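Local coordinates for protein Non-reducing end alpha-L-arabinofuranosidase BoGH43B (Bacteroides ovatus, PDB 5JOZ) that removes terminal non-reducing alpha-L-arabinofuranosyl residues from xyloglucan side chains, turning S units into X units during xyloglucan breakdown, at residues D394-L402 / M413-K421. Numbering follows the deposited sequence.
Sequences DDKNHYDLL and MIRKTLKDK
D400 and R415 face each other across a beta hairpin of the C-terminal concanavalin A-like domain, made by strands 397-406 and 409-418. H398, D400 and L402 share one face of the sheet with T417, R415 and M413. R415 extends with CG opposite the backbone N (chi1 -171°), then bends at chi3, which brings the guanidinium over to D400. NH2 donates to D400 OD2 at 2.9 Å in a salt bridge. The oxygen lies near the guanidinium plane and uses its anti lone pair, while the two flat groups are turned 66° apart. L402 CD1 sits over one guanidinium face, 3.8 Å from R415 NH2. NH2 also forms a salt bridge with E386 OE2, so two carboxylates share this one nitrogen.

The other carboxylate oxygen, D400 OD1, accepts from H398 ND1 at 2.8 Å, nearly in the ring plane. That bond probably fixes the rotation of the imidazole. T417 packs over one ring face in a CH-pi contact, with CB 3.8 Å from the centroid of the H398 ring.

On the reverse face, Y399 lies obliquely to K416 and L418; Y399 CD1 is 4.0 Å from K416 CB. The Y399 hydroxyl bonds to the S464 carbonyl, and its side chain also touches Y447 and F449 of strand 446-453, in the other sheet of the domain. I414 CD1 comes 3.6 Å from D400 O.

At the strand end, a type I' turn runs from L418 to K421 and leads into strand 421-429. D420 N bonds to K396 O. K419 N reaches N397 OD1 at 3.2 Å from above the amide carbonyl plane. On the face of H398 and R415, one water donates to R415 O at 2.8 Å.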
ATOM      1  N   ASP A 394      -5.424  -9.330   7.883  1.00 27.82           N
ATOM      2  CA  ASP A 394      -4.973 -10.405   6.988  1.00 33.34           C
ATOM      3  C   ASP A 394      -6.014 -11.545   7.009  1.00 30.89           C
ATOM      4  O   ASP A 394      -7.105 -11.363   7.549  1.00 25.12           O
ATOM      5  CB  ASP A 394      -3.532 -10.861   7.346  1.00 32.78           C
ATOM      6  CG  ASP A 394      -3.402 -11.394   8.779  1.00 34.61           C
ATOM      7  OD1 ASP A 394      -4.297 -12.119   9.234  1.00 38.73           O
ATOM      8  OD2 ASP A 394      -2.389 -11.098   9.455  1.00 39.14           O
ATOM      9  N   ASP A 395      -5.679 -12.699   6.439  1.00 33.20           N
ATOM     10  CA  ASP A 395      -6.617 -13.837   6.358  1.00 37.31           C
ATOM     11  C   ASP A 395      -7.014 -14.436   7.712  1.00 33.80           C
ATOM     12  O   ASP A 395      -8.051 -15.072   7.813  1.00 39.93           O
ATOM     13  CB  ASP A 395      -6.040 -14.957   5.463  1.00 36.07           C
ATOM     14  CG  ASP A 395      -5.908 -14.542   3.995  1.00 38.26           C
ATOM     15  OD1 ASP A 395      -6.512 -13.518   3.605  1.00 40.28           O
ATOM     16  OD2 ASP A 395      -5.209 -15.247   3.223  1.00 36.03           O
ATOM     17  N   LYS A 396      -6.175 -14.248   8.726  1.00 36.61           N
ATOM     18  CA  LYS A 396      -6.392 -14.789  10.068  1.00 33.30           C
ATOM     19  C   LYS A 396      -6.863 -13.740  11.074  1.00 28.45           C
ATOM     20  O   LYS A 396      -7.160 -14.091  12.208  1.00 26.87           O
ATOM     21  CB  LYS A 396      -5.082 -15.436  10.587  1.00 39.62           C
ATOM     22  CG  LYS A 396      -4.589 -16.611   9.742  1.00 45.27           C
ATOM     23  CD  LYS A 396      -3.213 -17.109  10.152  1.00 47.06           C
ATOM     24  CE  LYS A 396      -2.783 -18.259   9.243  1.00 55.18           C
ATOM     25  NZ  LYS A 396      -1.372 -18.699   9.453  1.00 58.66           N
ATOM     26  N   ASN A 397      -6.905 -12.461  10.689  1.00 25.99           N
ATOM     27  CA  ASN A 397      -7.212 -11.381  11.628  1.00 26.72           C
ATOM     28  C   ASN A 397      -8.094 -10.322  10.969  1.00 26.79           C
ATOM     29  O   ASN A 397      -7.645  -9.554  10.116  1.00 29.41           O
ATOM     30  CB  ASN A 397      -5.917 -10.772  12.164  1.00 28.33           C
ATOM     31  CG  ASN A 397      -5.174 -11.716  13.114  1.00 31.53           C
ATOM     32  OD1 ASN A 397      -5.422 -11.739  14.327  1.00 33.71           O
ATOM     33  ND2 ASN A 397      -4.249 -12.489  12.565  1.00 28.99           N
ATOM     34  N   HIS A 398      -9.357 -10.301  11.369  1.00 28.06           N
ATOM     35  CA  HIS A 398     -10.357  -9.449  10.738  1.00 30.21           C
ATOM     36  C   HIS A 398     -11.635  -9.415  11.548  1.00 30.44           C
ATOM     37  O   HIS A 398     -12.016 -10.430  12.144  1.00 35.74           O
ATOM     38  CB  HIS A 398     -10.691  -9.960   9.325  1.00 30.58           C
ATOM     39  CG  HIS A 398     -11.131 -11.394   9.283  1.00 34.35           C
ATOM     40  ND1 HIS A 398     -12.457 -11.767   9.350  1.00 39.47           N
ATOM     41  CD2 HIS A 398     -10.424 -12.546   9.183  1.00 37.25           C
ATOM     42  CE1 HIS A 398     -12.552 -13.083   9.291  1.00 34.56           C
ATOM     43  NE2 HIS A 398     -11.333 -13.580   9.181  1.00 42.19           N
ATOM     44  N   TYR A 399     -12.305  -8.264  11.542  1.00 29.65           N
ATOM     45  CA  TYR A 399     -13.591  -8.088  12.229  1.00 27.06           C
ATOM     46  C   TYR A 399     -14.687  -8.005  11.192  1.00 29.85           C
ATOM     47  O   TYR A 399     -14.607  -7.182  10.291  1.00 39.09           O
ATOM     48  CB  TYR A 399     -13.591  -6.809  13.055  1.00 24.34           C
ATOM     49  CG  TYR A 399     -12.456  -6.691  14.060  1.00 26.24           C
ATOM     50  CD1 TYR A 399     -12.119  -7.756  14.902  1.00 25.71           C
ATOM     51  CD2 TYR A 399     -11.736  -5.499  14.190  1.00 27.95           C
ATOM     52  CE1 TYR A 399     -11.101  -7.644  15.829  1.00 27.62           C
ATOM     53  CE2 TYR A 399     -10.711  -5.374  15.121  1.00 28.68           C
ATOM     54  CZ  TYR A 399     -10.400  -6.444  15.943  1.00 30.08           C
ATOM     55  OH  TYR A 399      -9.396  -6.323  16.875  1.00 27.74           O
ATOM     56  N   ASP A 400     -15.723  -8.829  11.338  1.00 28.65           N
ATOM     57  CA  ASP A 400     -16.761  -8.982  10.325  1.00 29.59           C
ATOM     58  C   ASP A 400     -18.109  -8.450  10.797  1.00 27.96           C
ATOM     59  O   ASP A 400     -18.725  -9.034  11.686  1.00 29.77           O
ATOM     60  CB  ASP A 400     -16.916 -10.468   9.981  1.00 31.93           C
ATOM     61  CG  ASP A 400     -15.692 -11.065   9.320  1.00 33.89           C
ATOM     62  OD1 ASP A 400     -14.774 -10.320   8.905  1.00 35.12           O
ATOM     63  OD2 ASP A 400     -15.647 -12.310   9.209  1.00 39.91           O
ATOM     64  N   LEU A 401     -18.581  -7.372  10.181  1.00 25.77           N
ATOM     65  CA  LEU A 401     -19.906  -6.839  10.483  1.00 26.92           C
ATOM     66  C   LEU A 401     -20.860  -7.305   9.381  1.00 27.93           C
ATOM     67  O   LEU A 401     -20.996  -6.641   8.346  1.00 24.40           O
ATOM     68  CB  LEU A 401     -19.868  -5.318  10.610  1.00 25.12           C
ATOM     69  CG  LEU A 401     -21.215  -4.617  10.799  1.00 25.04           C
ATOM     70  CD1 LEU A 401     -21.916  -5.118  12.046  1.00 25.61           C
ATOM     71  CD2 LEU A 401     -21.025  -3.113  10.839  1.00 24.92           C
ATOM     72  N   LEU A 402     -21.517  -8.448   9.613  1.00 29.69           N
ATOM     73  CA  LEU A 402     -22.267  -9.154   8.565  1.00 31.36           C
ATOM     74  C   LEU A 402     -23.742  -9.355   8.863  1.00 31.67           C
ATOM     75  O   LEU A 402     -24.148  -9.437  10.019  1.00 34.29           O
ATOM     76  CB  LEU A 402     -21.643 -10.523   8.316  1.00 34.15           C
ATOM     77  CG  LEU A 402     -20.128 -10.546   8.090  1.00 38.41           C
ATOM     78  CD1 LEU A 402     -19.620 -11.976   7.971  1.00 33.81           C
ATOM     79  CD2 LEU A 402     -19.735  -9.734   6.866  1.00 38.24           C
ATOM     80  N   MET A 413     -24.528  -9.265  12.654  1.00 33.87           N
ATOM     81  CA  MET A 413     -23.525  -9.969  13.436  1.00 36.68           C
ATOM     82  C   MET A 413     -22.192  -9.218  13.372  1.00 37.95           C
ATOM     83  O   MET A 413     -21.725  -8.899  12.287  1.00 36.44           O
ATOM     84  CB  MET A 413     -23.354 -11.397  12.890  1.00 38.71           C
ATOM     85  CG  MET A 413     -22.235 -12.214  13.532  1.00 39.02           C
ATOM     86  SD  MET A 413     -22.156 -13.949  13.025  1.00 43.93           S
ATOM     87  CE  MET A 413     -21.800 -13.789  11.275  1.00 47.34           C
ATOM     88  N   ILE A 414     -21.604  -8.939  14.539  1.00 35.20           N
ATOM     89  CA  ILE A 414     -20.176  -8.588  14.645  1.00 34.64           C
ATOM     90  C   ILE A 414     -19.466  -9.858  15.079  1.00 32.41           C
ATOM     91  O   ILE A 414     -19.834 -10.458  16.075  1.00 29.28           O
ATOM     92  CB  ILE A 414     -19.864  -7.386  15.601  1.00 37.07           C
ATOM     93  CG1 ILE A 414     -18.355  -7.103  15.660  1.00 35.20           C
ATOM     94  CG2 ILE A 414     -20.367  -7.600  17.026  1.00 36.83           C
ATOM     95  CD1 ILE A 414     -17.710  -6.842  14.316  1.00 34.67           C
ATOM     96  N   ARG A 415     -18.476 -10.288  14.303  1.00 36.30           N
ATOM     97  CA  ARG A 415     -17.759 -11.520  14.581  1.00 37.03           C
ATOM     98  C   ARG A 415     -16.264 -11.264  14.481  1.00 36.20           C
ATOM     99  O   ARG A 415     -15.760 -10.879  13.427  1.00 36.16           O
ATOM    100  CB  ARG A 415     -18.186 -12.612  13.606  1.00 37.88           C
ATOM    101  CG  ARG A 415     -17.660 -14.004  13.945  1.00 34.94           C
ATOM    102  CD  ARG A 415     -18.070 -14.996  12.868  1.00 34.43           C
ATOM    103  NE  ARG A 415     -17.504 -14.624  11.570  1.00 35.69           N
ATOM    104  CZ  ARG A 415     -17.894 -15.099  10.385  1.00 33.67           C
ATOM    105  NH1 ARG A 415     -18.884 -15.989  10.276  1.00 32.44           N
ATOM    106  NH2 ARG A 415     -17.291 -14.661   9.289  1.00 33.61           N
ATOM    107  N   LYS A 416     -15.566 -11.514  15.584  1.00 35.91           N
ATOM    108  CA  LYS A 416     -14.161 -11.181  15.719  1.00 34.42           C
ATOM    109  C   LYS A 416     -13.317 -12.439  15.540  1.00 32.99           C
ATOM    110  O   LYS A 416     -13.428 -13.367  16.322  1.00 33.62           O
ATOM    111  CB  LYS A 416     -13.915 -10.543  17.091  1.00 35.71           C
ATOM    112  CG  LYS A 416     -14.880  -9.414  17.437  1.00 34.74           C
ATOM    113  CD  LYS A 416     -14.626  -8.854  18.824  1.00 36.60           C
ATOM    114  CE  LYS A 416     -15.825  -8.063  19.327  1.00 43.15           C
ATOM    115  NZ  LYS A 416     -15.662  -7.625  20.744  1.00 49.64           N
ATOM    116  N   THR A 417     -12.488 -12.456  14.495  1.00 35.37           N
ATOM    117  CA  THR A 417     -11.570 -13.550  14.204  1.00 32.72           C
ATOM    118  C   THR A 417     -10.142 -13.084  14.459  1.00 36.73           C
ATOM    119  O   THR A 417      -9.725 -12.073  13.898  1.00 37.50           O
ATOM    120  CB  THR A 417     -11.692 -13.974  12.732  1.00 32.37           C
ATOM    121  OG1 THR A 417     -12.986 -14.541  12.509  1.00 29.78           O
ATOM    122  CG2 THR A 417     -10.616 -14.993  12.343  1.00 31.54           C
ATOM    123  N   LEU A 418      -9.410 -13.824  15.296  1.00 37.14           N
ATOM    124  CA  LEU A 418      -8.019 -13.512  15.648  1.00 37.58           C
ATOM    125  C   LEU A 418      -7.230 -14.791  15.789  1.00 40.50           C
ATOM    126  O   LEU A 418      -7.728 -15.773  16.348  1.00 39.49           O
ATOM    127  CB  LEU A 418      -7.936 -12.748  16.969  1.00 39.79           C
ATOM    128  CG  LEU A 418      -8.597 -11.368  17.031  1.00 39.72           C
ATOM    129  CD1 LEU A 418      -8.652 -10.872  18.472  1.00 42.28           C
ATOM    130  CD2 LEU A 418      -7.866 -10.376  16.145  1.00 37.29           C
ATOM    131  N   LYS A 419      -5.998 -14.780  15.286  1.00 42.01           N
ATOM    132  CA  LYS A 419      -5.167 -15.984  15.232  1.00 47.97           C
ATOM    133  C   LYS A 419      -5.926 -17.159  14.592  1.00 43.93           C
ATOM    134  O   LYS A 419      -5.803 -18.308  15.027  1.00 39.18           O
ATOM    135  CB  LYS A 419      -4.640 -16.342  16.633  1.00 52.91           C
ATOM    136  CG  LYS A 419      -3.712 -15.295  17.238  1.00 58.34           C
ATOM    137  CD  LYS A 419      -2.419 -15.151  16.434  1.00 74.63           C
ATOM    138  CE  LYS A 419      -1.172 -15.067  17.311  1.00 76.51           C
ATOM    139  NZ  LYS A 419      -1.111 -13.809  18.101  1.00 73.03           N
ATOM    140  N   ASP A 420      -6.713 -16.833  13.563  1.00 40.88           N
ATOM    141  CA  ASP A 420      -7.516 -17.792  12.792  1.00 43.44           C
ATOM    142  C   ASP A 420      -8.607 -18.538  13.603  1.00 40.19           C
ATOM    143  O   ASP A 420      -9.070 -19.593  13.180  1.00 40.34           O
ATOM    144  CB  ASP A 420      -6.577 -18.785  12.080  1.00 56.13           C
ATOM    145  CG  ASP A 420      -7.137 -19.299  10.764  1.00 59.69           C
ATOM    146  OD1 ASP A 420      -7.679 -18.496   9.972  1.00 66.62           O
ATOM    147  OD2 ASP A 420      -7.013 -20.513  10.508  1.00 75.34           O
ATOM    148  N   LYS A 421      -9.021 -17.972  14.740  1.00 38.37           N
ATOM    149  CA  LYS A 421     -10.085 -18.523  15.578  1.00 36.06           C
ATOM    150  C   LYS A 421     -11.101 -17.428  15.828  1.00 34.46           C
ATOM    151  O   LYS A 421     -10.728 -16.277  16.056  1.00 47.56           O
ATOM    152  CB  LYS A 421      -9.537 -19.013  16.926  1.00 32.38           C
TER
HETATM  153  O   HOH W   1     -14.710 -12.878  11.852  1.00 43.83           O